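Local coordinates for Adhesin/hemolysin (Burkholderia pseudomallei 1026a, PDB 4G6V), which cleaves tRNA as the toxin of a contact-dependent growth inhibition system, inhibiting the growth of neighbouring bacteria, and is bound here by its immunity protein CdiI, at the interface of chains A and B. Sequence-based numbering; all coordinates share one arbitrary frame. Chains: chain A, Adhesin/hemolysin; chain B, CdiI.

Contact 1: the interface of chains A and B. Residues chain A 120, 123-124; chain B 41, 61.
The guanidinium of B:Arg41 is approached by A:Ser123 and A:Ser124 from the same side of its plane, both coming obliquely past its rim and neither stacked over the group, while the phenyl ring of B:Phe61 meets A:Ser124 with its rim. The two flat groups stand nearly perpendicular, at about 85°. This is a toxin–immunity interface: the end of helix 111-123 of the CdiA toxin domain faces strands 41-42 and 60-66 of CdiI. Beyond the NH1/NH2 end of the guanidinium sits the methylene of A:Ser123, CB being 3.8 Å from B:Arg41 NH1. Past the NE/NH2 side comes the hydroxyl of A:Ser124, whose OG is 3.7 Å from B:Arg41 NE, too far for a direct bond. Water 1 fills that role at the rim of the guanidinium, close to its plane: it lies 2.7 Å from A:Ser124 OG and 3.1 Å from B:Arg41 NE, with a fairly bent N-H (150° at H). B:Arg41 NH2 makes a weak approach to the same water.

A:Ser124 OG also lies near the rim of the phenyl ring, 4.0 Å from B:Phe61 CE2, where the oxygen would probably tolerate the slightly positive C-H. A:Asn120 OD1 stands well to one side of the ring plane, 4.3 Å from B:Phe61 CE2. Serine suits the place because its short side chain lets the wide, flat guanidinium come close to the helix end. The arginine gets there by a bend at chi3 (41°), which turns an otherwise extended chain toward the serines.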
# COMPACT_ATOMS: atom_id res chain seq x y z
N ASN A 120 0.92 -5.93 6.51
CA ASN A 120 -0.17 -6.30 5.61
C ASN A 120 0.07 -6.11 4.11
O ASN A 120 -0.42 -6.90 3.29
CB ASN A 120 -1.48 -5.68 6.06
CG ASN A 120 -2.01 -6.35 7.32
OD1 ASN A 120 -2.53 -7.47 7.27
ND2 ASN A 120 -1.85 -5.68 8.45
N SER A 123 1.84 -9.42 3.75
CA SER A 123 0.94 -10.60 3.80
C SER A 123 -0.19 -10.60 2.75
O SER A 123 -0.44 -11.62 2.12
CB SER A 123 0.38 -10.86 5.21
OG SER A 123 -0.13 -9.69 5.83
N SER A 124 -0.87 -9.47 2.55
CA SER A 124 -1.96 -9.47 1.57
C SER A 124 -1.54 -8.98 0.19
O SER A 124 -2.08 -9.43 -0.83
CB SER A 124 -3.17 -8.68 2.07
OG SER A 124 -3.99 -9.46 2.91
N ARG B 41 -9.04 -12.03 4.57
CA ARG B 41 -8.65 -12.72 5.79
C ARG B 41 -9.48 -12.28 6.98
O ARG B 41 -10.19 -11.30 6.93
CB ARG B 41 -7.16 -12.54 6.09
CG ARG B 41 -6.76 -11.16 6.57
CD ARG B 41 -5.27 -11.16 6.76
NE ARG B 41 -4.66 -11.91 5.65
CZ ARG B 41 -3.47 -12.51 5.69
NH1 ARG B 41 -2.72 -12.48 6.78
NH2 ARG B 41 -3.04 -13.15 4.61
N PHE B 61 -10.83 -8.54 6.56
CA PHE B 61 -10.01 -7.51 5.96
C PHE B 61 -9.52 -8.02 4.60
O PHE B 61 -9.26 -9.21 4.42
CB PHE B 61 -8.79 -7.25 6.85
CG PHE B 61 -7.73 -6.46 6.18
CD1 PHE B 61 -7.66 -5.10 6.31
CD2 PHE B 61 -6.79 -7.09 5.37
CE1 PHE B 61 -6.67 -4.37 5.67
CE2 PHE B 61 -5.80 -6.37 4.72
CZ PHE B 61 -5.73 -5.01 4.86
O HOH W 1 -5.30 -11.76 2.63

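Contact 2: the interface of chains A and B. Residues chain A 52, 55, 59, 63; chain B 69-70, 72-73.
B:Ala72 and A:Pro52 form the core of this patch, the methyl of the alanine meeting the ring edge of the proline. The motif is a short 3-10 helix of the immunity protein CdiI, residues 69-74, set against the start of toxin helix 57-74 and the loop leading into it. B:Ala72 CB meets toxin groups that include A:Pro52 CG, A:Leu63 CD1 and, at 3.9 Å, A:Thr59 CG2. A small methyl suits this place, since it lets the 3-10 turn itself come close to the toxin.

A:Pro52 CG also lies 3.8 Å from the carbonyl B:Lys69 O. On the same ring, A:Pro52 CB is 3.9 Å from the carboxylate carbon B:Asp73 CG. The rigid ring offers several carbons to the turn at little entropic cost, and A:Ser55 OG hydrogen-bonds A:Pro52 O (2.6 Å), which should steady the loop that carries the proline.

A:Thr59 uses both branches. Its methyl, anti to the backbone N, points at the alanine, while OG1 (chi1 -73°) reaches water 2, which lies 2.7 Å from B:Ala72 O and so bridges the chains. Farther along the helix, A:Leu63 and B:Lys69 run past each other in opposite directions, leucine CD2 beside the aliphatic CD of the lysine.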
# COMPACT_ATOMS: atom_id res chain seq x y z
N PRO A 52 -1.89 10.71 -13.19
CA PRO A 52 -3.11 11.10 -13.91
C PRO A 52 -3.68 12.39 -13.33
O PRO A 52 -3.81 12.50 -12.11
CB PRO A 52 -4.07 9.93 -13.64
CG PRO A 52 -3.19 8.79 -13.26
CD PRO A 52 -2.07 9.42 -12.49
N SER A 55 -6.35 12.50 -10.44
CA SER A 55 -5.92 12.11 -9.10
C SER A 55 -5.98 13.31 -8.18
O SER A 55 -5.58 14.40 -8.55
CB SER A 55 -4.48 11.57 -9.11
OG SER A 55 -4.23 10.74 -10.23
N THR A 59 -3.58 10.90 -3.44
CA THR A 59 -3.03 10.00 -4.46
C THR A 59 -1.87 10.64 -5.19
O THR A 59 -0.81 10.03 -5.34
CB THR A 59 -4.10 9.57 -5.49
OG1 THR A 59 -5.01 8.64 -4.88
CG2 THR A 59 -3.47 8.92 -6.69
N LEU A 63 2.24 9.30 -5.47
CA LEU A 63 2.99 9.12 -6.71
C LEU A 63 4.21 10.07 -6.79
O LEU A 63 5.29 9.66 -7.20
CB LEU A 63 2.08 9.26 -7.94
CG LEU A 63 0.91 8.28 -7.98
CD1 LEU A 63 0.18 8.35 -9.30
CD2 LEU A 63 1.36 6.84 -7.71
N LYS B 69 -0.69 2.03 -12.77
CA LYS B 69 -0.51 3.40 -12.30
C LYS B 69 -1.38 4.40 -13.06
O LYS B 69 -1.89 5.35 -12.48
CB LYS B 69 0.96 3.82 -12.38
CG LYS B 69 1.89 3.06 -11.43
CD LYS B 69 1.67 3.45 -9.98
CE LYS B 69 2.76 2.89 -9.09
NZ LYS B 69 4.08 2.78 -9.84
N ASN B 70 -1.58 4.17 -14.35
CA ASN B 70 -2.45 5.02 -15.18
C ASN B 70 -3.90 5.04 -14.76
O ASN B 70 -4.69 5.76 -15.36
CB ASN B 70 -2.40 4.58 -16.64
CG ASN B 70 -1.12 4.98 -17.32
OD1 ASN B 70 -0.47 5.94 -16.92
ND2 ASN B 70 -0.75 4.25 -18.37
N ALA B 72 -4.76 5.41 -11.47
CA ALA B 72 -4.69 5.96 -10.12
C ALA B 72 -5.84 6.90 -9.86
O ALA B 72 -6.17 7.20 -8.71
CB ALA B 72 -3.37 6.69 -9.90
N ASP B 73 -6.46 7.38 -10.93
CA ASP B 73 -7.57 8.29 -10.77
C ASP B 73 -8.91 7.57 -10.62
O ASP B 73 -9.95 8.22 -10.54
CB ASP B 73 -7.61 9.31 -11.91
CG ASP B 73 -7.79 8.66 -13.28
OD1 ASP B 73 -7.29 7.51 -13.51
OD2 ASP B 73 -8.43 9.34 -14.14
O HOH W 2 -7.16 8.80 -6.77

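Contact 3: the interface of chains A and B. Residues chain A 113, 116-117, 120; chain B 6, 50, 96-97.
A direct hydrogen bond joins B:Asn97 to A:Thr117, and apolar contacts on either side pack the toxin helix 111-123 against the immunity protein. B:Asn97 ND2 donates this bond to A:Thr117 OG1 at 2.8 Å, nearly straight (163° at H) and with the oxygen in the amide plane. The threonine hydroxyl is itself a donor to A:Asn113 O, 2.7 Å from A:Thr117 OG1, from above the carbonyl plane. With chi1 -64°, OG1 lies beside its own backbone N, where it can reach back to the preceding helical turn and still present its oxygen to the partner. One helix turn later, A:Asn120 ND2 bonds to A:Thr116 O and so fixes its own side chain. B:Asn97 has a left-handed backbone conformation, which asparagine tolerates well. Another polar atom, the carbonyl A:Thr117 O, meets the edge of the B:Phe6 ring, in its plane.

Among the apolar contacts, the methyl A:Thr117 CG2 lies 3.8 Å from B:Phe6 CZ, and A:Asn120 CB lies 3.8 Å from B:Phe6 CE1. B:Asn97 CB sits over the centre of one face of this ring and holds it from its own chain. At the other end, B:Ile50 CD1 rests over the amide face of A:Asn113, 3.9 Å above CG, and meets A:Thr116 CG2 tip to tip. Isoleucine suits the flat amide because its long branch can lie across it. Together these contacts are likely to contribute to the register in which CdiI docks on the toxin.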
# COMPACT_ATOMS: atom_id res chain seq x y z
N ASN A 113 1.26 1.64 13.60
CA ASN A 113 0.38 1.53 12.44
C ASN A 113 1.18 1.42 11.15
O ASN A 113 0.81 0.66 10.24
CB ASN A 113 -0.59 2.72 12.40
CG ASN A 113 -1.65 2.65 13.50
OD1 ASN A 113 -1.54 1.88 14.45
ND2 ASN A 113 -2.68 3.46 13.38
N THR A 116 2.10 -2.09 11.09
CA THR A 116 0.92 -2.89 10.76
C THR A 116 0.67 -2.82 9.25
O THR A 116 0.29 -3.80 8.61
CB THR A 116 -0.36 -2.39 11.50
OG1 THR A 116 -0.22 -2.55 12.92
CG2 THR A 116 -1.59 -3.17 11.05
N THR A 117 0.93 -1.65 8.70
CA THR A 117 0.61 -1.38 7.31
C THR A 117 1.57 -2.15 6.42
O THR A 117 1.15 -2.87 5.53
CB THR A 117 0.64 0.16 7.05
OG1 THR A 117 -0.39 0.77 7.84
CG2 THR A 117 0.41 0.51 5.58
N ASN A 120 0.92 -5.93 6.51
CA ASN A 120 -0.17 -6.30 5.61
C ASN A 120 0.07 -6.11 4.11
O ASN A 120 -0.42 -6.90 3.29
CB ASN A 120 -1.48 -5.68 6.06
CG ASN A 120 -2.01 -6.35 7.32
OD1 ASN A 120 -2.53 -7.47 7.27
ND2 ASN A 120 -1.85 -5.68 8.45
N PHE B 6 -6.80 -0.38 2.02
CA PHE B 6 -7.03 -1.26 3.15
C PHE B 6 -8.52 -1.28 3.42
O PHE B 6 -9.11 -0.26 3.72
CB PHE B 6 -6.30 -0.74 4.38
CG PHE B 6 -4.89 -1.16 4.44
CD1 PHE B 6 -4.42 -1.89 5.52
CD2 PHE B 6 -4.02 -0.87 3.41
CE1 PHE B 6 -3.08 -2.31 5.56
CE2 PHE B 6 -2.68 -1.28 3.45
CZ PHE B 6 -2.22 -2.00 4.52
N ILE B 50 -7.37 -0.55 14.50
CA ILE B 50 -7.41 0.55 13.53
C ILE B 50 -8.82 0.78 12.99
O ILE B 50 -9.26 1.92 12.92
CB ILE B 50 -6.42 0.31 12.36
CG1 ILE B 50 -4.97 0.26 12.84
CG2 ILE B 50 -6.57 1.39 11.30
CD1 ILE B 50 -3.97 0.02 11.72
N ASP B 96 -3.80 3.29 1.76
CA ASP B 96 -2.54 3.04 2.45
C ASP B 96 -2.69 3.08 3.96
O ASP B 96 -1.78 3.48 4.70
CB ASP B 96 -1.43 3.99 1.95
CG ASP B 96 -0.88 3.57 0.58
OD1 ASP B 96 -0.88 2.34 0.28
OD2 ASP B 96 -0.46 4.47 -0.19
N ASN B 97 -3.87 2.66 4.40
CA ASN B 97 -4.16 2.47 5.81
C ASN B 97 -4.05 3.78 6.58
O ASN B 97 -3.80 3.79 7.78
CB ASN B 97 -3.22 1.40 6.40
CG ASN B 97 -3.88 0.56 7.49
OD1 ASN B 97 -5.11 0.44 7.55
ND2 ASN B 97 -3.06 -0.02 8.36

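Contacts 1 and 3 are neighbours, with centres about 9 Å apart, and both draw on toxin helix 111-123; A:Asn120 belongs to each. Contact 2 lies about 23 Å from contact 1 and 20 Å from contact 3, and uses helix 57-74 instead. Its centre is about 9 Å from the active-site residue A:Glu66, which that helix also carries, and 11 Å from A:Asp93, whereas contacts 1 and 3 stand 15 to 21 Å from both. CdiI thus grips two separate toxin helices, and this placement suggests that it may neutralise the tRNase by obstructing substrate access near the active site.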